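Local coordinates for calcium uptake protein 3, mitochondrial (Homo sapiens, PDB 6AGI), which senses matrix calcium through its EF-hands and, as a disulfide-linked heterodimer with MICU1, regulates the mitochondrial calcium uniporter in the central nervous system and skeletal muscle, at residues Ile264-Thr269 / Ser275-Asn280; Asp353-Asp358 / Tyr362-Gly367. All coordinates share one frame; numbering follows the deposited sequence.

Interaction 1: Ile264-Thr269 / Ser275-Asn280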
# COMPACT_ATOMS: atom_id res chain seq x y z
N ILE B 264 20.42 -8.00 7.69
CA ILE B 264 19.76 -7.85 6.39
C ILE B 264 18.51 -6.98 6.51
O ILE B 264 18.23 -6.13 5.66
CB ILE B 264 19.41 -9.22 5.79
CG1 ILE B 264 20.67 -10.03 5.48
CG2 ILE B 264 18.59 -9.04 4.53
CD1 ILE B 264 20.36 -11.48 5.13
N LEU B 265 17.74 -7.20 7.58
CA LEU B 265 16.51 -6.44 7.81
C LEU B 265 16.74 -4.94 7.86
O LEU B 265 15.87 -4.17 7.47
CB LEU B 265 15.84 -6.89 9.10
CG LEU B 265 15.14 -8.22 9.00
CD1 LEU B 265 14.32 -8.50 10.26
CD2 LEU B 265 14.31 -8.12 7.79
N LEU B 266 17.88 -4.50 8.39
CA LEU B 266 18.06 -3.07 8.55
C LEU B 266 18.12 -2.33 7.22
O LEU B 266 17.98 -1.10 7.21
CB LEU B 266 19.30 -2.74 9.37
CG LEU B 266 18.92 -2.54 10.84
CD1 LEU B 266 18.02 -3.66 11.40
CD2 LEU B 266 20.14 -2.30 11.73
N ARG B 267 18.32 -3.02 6.10
CA ARG B 267 18.16 -2.30 4.85
C ARG B 267 16.71 -1.88 4.60
O ARG B 267 16.47 -0.83 4.00
CB ARG B 267 18.70 -3.19 3.71
N TYR B 268 15.75 -2.53 5.26
CA TYR B 268 14.35 -2.25 4.99
C TYR B 268 13.75 -1.36 6.06
O TYR B 268 12.54 -1.12 6.06
CB TYR B 268 13.55 -3.55 4.89
CG TYR B 268 14.05 -4.52 3.85
CD1 TYR B 268 15.31 -5.12 3.98
CD2 TYR B 268 13.28 -4.85 2.73
CE1 TYR B 268 15.78 -6.00 3.03
CE2 TYR B 268 13.75 -5.74 1.78
CZ TYR B 268 14.98 -6.30 1.94
OH TYR B 268 15.45 -7.19 1.01
N THR B 269 14.57 -0.86 6.98
CA THR B 269 14.09 -0.14 8.13
C THR B 269 14.65 1.27 8.12
O THR B 269 15.70 1.55 7.53
CB THR B 269 14.50 -0.82 9.44
OG1 THR B 269 15.93 -0.91 9.48
CG2 THR B 269 13.92 -2.21 9.50
N SER B 275 23.75 0.44 14.75
CA SER B 275 24.54 -0.40 15.65
C SER B 275 23.80 -0.71 16.95
O SER B 275 23.96 -1.81 17.51
CB SER B 275 25.90 0.23 15.92
OG SER B 275 26.63 0.38 14.71
N VAL B 276 23.01 0.23 17.48
CA VAL B 276 22.30 -0.05 18.73
C VAL B 276 21.24 -1.13 18.54
O VAL B 276 20.97 -1.93 19.45
CB VAL B 276 21.66 1.23 19.30
CG1 VAL B 276 21.12 0.98 20.69
CG2 VAL B 276 22.67 2.35 19.33
N PHE B 277 20.66 -1.20 17.34
CA PHE B 277 19.65 -2.22 17.08
C PHE B 277 20.29 -3.61 16.95
O PHE B 277 19.75 -4.60 17.48
CB PHE B 277 18.89 -1.86 15.82
CG PHE B 277 17.59 -2.56 15.69
CD1 PHE B 277 16.64 -2.46 16.69
CD2 PHE B 277 17.33 -3.35 14.59
CE1 PHE B 277 15.44 -3.11 16.58
CE2 PHE B 277 16.13 -4.00 14.47
CZ PHE B 277 15.18 -3.88 15.46
N LEU B 278 21.41 -3.70 16.25
CA LEU B 278 22.12 -4.98 16.18
C LEU B 278 22.58 -5.41 17.57
O LEU B 278 22.47 -6.59 17.93
CB LEU B 278 23.30 -4.88 15.22
CG LEU B 278 22.96 -4.79 13.74
CD1 LEU B 278 24.23 -4.49 12.93
CD2 LEU B 278 22.29 -6.06 13.26
N GLU B 279 23.09 -4.47 18.37
CA GLU B 279 23.44 -4.80 19.74
C GLU B 279 22.20 -5.27 20.51
O GLU B 279 22.32 -6.03 21.48
CB GLU B 279 24.10 -3.61 20.43
N ASN B 280 21.01 -4.85 20.07
CA ASN B 280 19.79 -5.30 20.74
C ASN B 280 19.47 -6.74 20.35
O ASN B 280 19.18 -7.56 21.23
CB ASN B 280 18.64 -4.33 20.42
CG ASN B 280 17.22 -4.95 20.52
OD1 ASN B 280 16.99 -5.95 21.19
ND2 ASN B 280 16.26 -4.32 19.84
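The backbones of L266 and F277 approach to 8.7 Å between CA atoms, a spacing left for side chains to bridge. Segment 275-280 is regular helix, with E279 N bonded to S275 O at 2.9 Å, whereas 264-269 is held by shorter, three-residue steps such as Y268 N to L265 O at 2.8 Å. L266 carries the contact by forking over two neighbouring residues of the facing helix. Its CD1 methyl meets the rim of the F277 ring, 3.3 Å from CD2 and 3.6 Å from CE2, close to the ring plane and not over a face. The other methyl, L266 CD2, reaches the branch point of L278, 4.3 Å from CG. F277 holds its CG anti to the backbone N (chi1 -161°), which swings the ring out from the helix beside L266 and presents the CD2-CE2 edge to it. L278 contributes less, its CB being directed along the flank of the contact while its branched end turns inward. Next to L266 the chain turns away: T269 OG1 donates to L266 O at 3.1 Å, lying above the carbonyl plane (35° out of it). The contact is apolar and near the surface, between helix 258-265 and helix 274-284, the latter the first helix of the degenerate EF-hand 2. Next to it L265 packs on F299 and F300 of helix 293-304, and both L265 and F277 reach helix 342-352, at F352 and I351. Strand 255-256, before helix 258-265, pairs with 291-292, after helix 274-284, joining the same two parts.

Interaction 2: Asp353-Asp358 / Tyr362-Gly367. With CA (calcium ion), chain G.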
# COMPACT_ATOMS: atom_id res chain seq x y z
N ASP B 353 10.81 -5.79 19.38
CA ASP B 353 10.07 -5.40 20.58
C ASP B 353 11.09 -4.80 21.55
O ASP B 353 11.82 -5.51 22.25
CB ASP B 353 9.33 -6.60 21.15
CG ASP B 353 8.96 -6.45 22.62
OD1 ASP B 353 8.63 -5.33 23.07
OD2 ASP B 353 9.01 -7.48 23.32
N VAL B 354 11.25 -3.49 21.39
CA VAL B 354 12.13 -2.64 22.19
C VAL B 354 11.61 -2.40 23.59
O VAL B 354 12.35 -2.43 24.57
CB VAL B 354 12.37 -1.28 21.50
CG1 VAL B 354 13.08 -1.48 20.17
CG2 VAL B 354 11.05 -0.55 21.31
N ASP B 355 10.30 -2.15 23.67
CA ASP B 355 9.66 -1.88 24.93
C ASP B 355 9.93 -3.12 25.81
O ASP B 355 10.00 -3.02 27.03
CB ASP B 355 8.16 -1.66 24.75
CG ASP B 355 7.47 -2.87 24.15
OD1 ASP B 355 8.16 -3.88 23.87
OD2 ASP B 355 6.24 -2.82 23.95
N LYS B 356 10.04 -4.30 25.17
CA LYS B 356 10.22 -5.57 25.91
C LYS B 356 8.96 -5.99 26.68
O LYS B 356 9.04 -6.40 27.84
CB LYS B 356 11.43 -5.46 26.87
CG LYS B 356 12.65 -4.72 26.31
CD LYS B 356 13.66 -5.63 25.62
CE LYS B 356 14.93 -4.86 25.21
NZ LYS B 356 16.20 -5.62 25.43
N ASP B 357 7.79 -5.93 26.01
CA ASP B 357 6.53 -6.44 26.55
C ASP B 357 6.14 -7.78 25.97
O ASP B 357 5.08 -8.30 26.31
CB ASP B 357 5.39 -5.49 26.25
CG ASP B 357 5.22 -5.28 24.77
OD1 ASP B 357 5.99 -5.91 24.00
OD2 ASP B 357 4.28 -4.55 24.35
N ASP B 358 6.95 -8.31 25.05
CA ASP B 358 6.56 -9.41 24.17
C ASP B 358 5.30 -9.07 23.38
O ASP B 358 4.45 -9.92 23.13
CB ASP B 358 6.38 -10.72 24.95
CG ASP B 358 6.81 -11.94 24.14
OD1 ASP B 358 7.72 -11.78 23.27
OD2 ASP B 358 6.23 -13.03 24.35
N TYR B 362 2.42 -0.11 16.85
CA TYR B 362 2.38 0.27 15.44
C TYR B 362 3.76 0.71 14.95
O TYR B 362 4.20 0.29 13.88
CB TYR B 362 1.37 1.39 15.19
CG TYR B 362 1.46 1.88 13.75
CD1 TYR B 362 0.76 1.21 12.74
CD2 TYR B 362 2.28 2.95 13.38
CE1 TYR B 362 0.84 1.61 11.41
CE2 TYR B 362 2.37 3.36 12.04
CZ TYR B 362 1.64 2.68 11.06
OH TYR B 362 1.68 3.04 9.73
N LYS B 363 4.45 1.55 15.71
CA LYS B 363 5.71 2.10 15.21
C LYS B 363 6.91 1.27 15.65
O LYS B 363 8.03 1.53 15.20
CB LYS B 363 5.83 3.58 15.61
CG LYS B 363 7.17 4.29 15.27
CD LYS B 363 8.23 4.13 16.38
CE LYS B 363 9.66 4.40 15.86
NZ LYS B 363 10.71 3.74 16.69
N GLU B 364 6.68 0.17 16.36
CA GLU B 364 7.79 -0.76 16.58
C GLU B 364 8.03 -1.59 15.32
O GLU B 364 9.18 -1.91 14.99
CB GLU B 364 7.51 -1.65 17.79
CG GLU B 364 7.30 -0.91 19.09
CD GLU B 364 7.79 -1.70 20.29
OE1 GLU B 364 8.79 -1.31 20.92
OE2 GLU B 364 7.12 -2.70 20.62
N PHE B 365 6.97 -1.97 14.61
CA PHE B 365 7.15 -2.69 13.36
C PHE B 365 6.68 -1.91 12.13
O PHE B 365 7.50 -1.43 11.34
CB PHE B 365 6.46 -4.07 13.38
CG PHE B 365 6.84 -4.92 12.21
CD1 PHE B 365 8.15 -4.86 11.74
CD2 PHE B 365 5.91 -5.67 11.51
CE1 PHE B 365 8.55 -5.59 10.65
CE2 PHE B 365 6.31 -6.41 10.39
CZ PHE B 365 7.65 -6.36 9.97
N ILE B 366 5.36 -1.76 11.95
CA ILE B 366 4.82 -1.27 10.68
C ILE B 366 5.32 0.14 10.36
O ILE B 366 5.76 0.42 9.23
CB ILE B 366 3.29 -1.32 10.67
CG1 ILE B 366 2.79 -2.77 10.79
CG2 ILE B 366 2.71 -0.62 9.46
CD1 ILE B 366 1.28 -2.93 10.55
N GLY B 367 5.27 1.04 11.35
CA GLY B 367 5.76 2.40 11.13
C GLY B 367 7.21 2.43 10.73
O GLY B 367 7.63 3.25 9.91
CA CA G . 6.53 -4.23 22.65
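The calcium ion is gripped from both segments, by E364 OE2 at 2.6 Å and by D353 OD1 at 2.4 Å. CG of E364 lies anti to the carbonyl carbon (chi1 -59°) and the chain bends at chi2, carrying the carboxylate across to the ion. The other oxygen, E364 OE1, accepts a moderately bent bond (157°) from D355 N at 3.2 Å and a weak one from V354 N, both doubtful in detail because OE1 is modelled too close to the V354 side chain. On the opposing segment D357 OD1 adds a metal bond of 2.2 Å, with its OD2 farther off. D355 ligates as well, but its OD1 overlaps D353 OD1 in the model, which leaves the exact positions of both carboxylates doubtful. This is the calcium loop of EF-hand 3, with side chains at loop positions 1, 3, 5 and 12 and the carbonyl of Q359 at position 7. The ion probably offsets the mutual repulsion of the clustered carboxylates. Within that uncertainty D353 also pins the backbone around it: D357 N donates to its OD1 at 3.1 Å, while D358 N approaches its OD2 at 2.8 Å. D358 itself adopts positive phi at position 6, where EF-hand loops commonly carry glycine.

In the fold
Interaction 1 is a small apolar contact near the surface between two helices, whereas interaction 2 is a partly buried polar site organised by an ion. Segment 275-280 falls in the degenerate EF-hand 2, both segments of interaction 2 in the calcium-loaded EF-hand 3, and the centres of the two contacts lie about 14 Å apart. Helix 342-352 joins them: its last turn meets F277 and L265, and the loop that follows it begins with D353. Helix 293-304 is shared as well, receiving L265 from 264-269 and F365 from 362-367. The two contacts also touch directly, N280 ND2 packing 4.3 Å from V354 CG1, and the F277 side chain lies about 11 Å from the calcium ion.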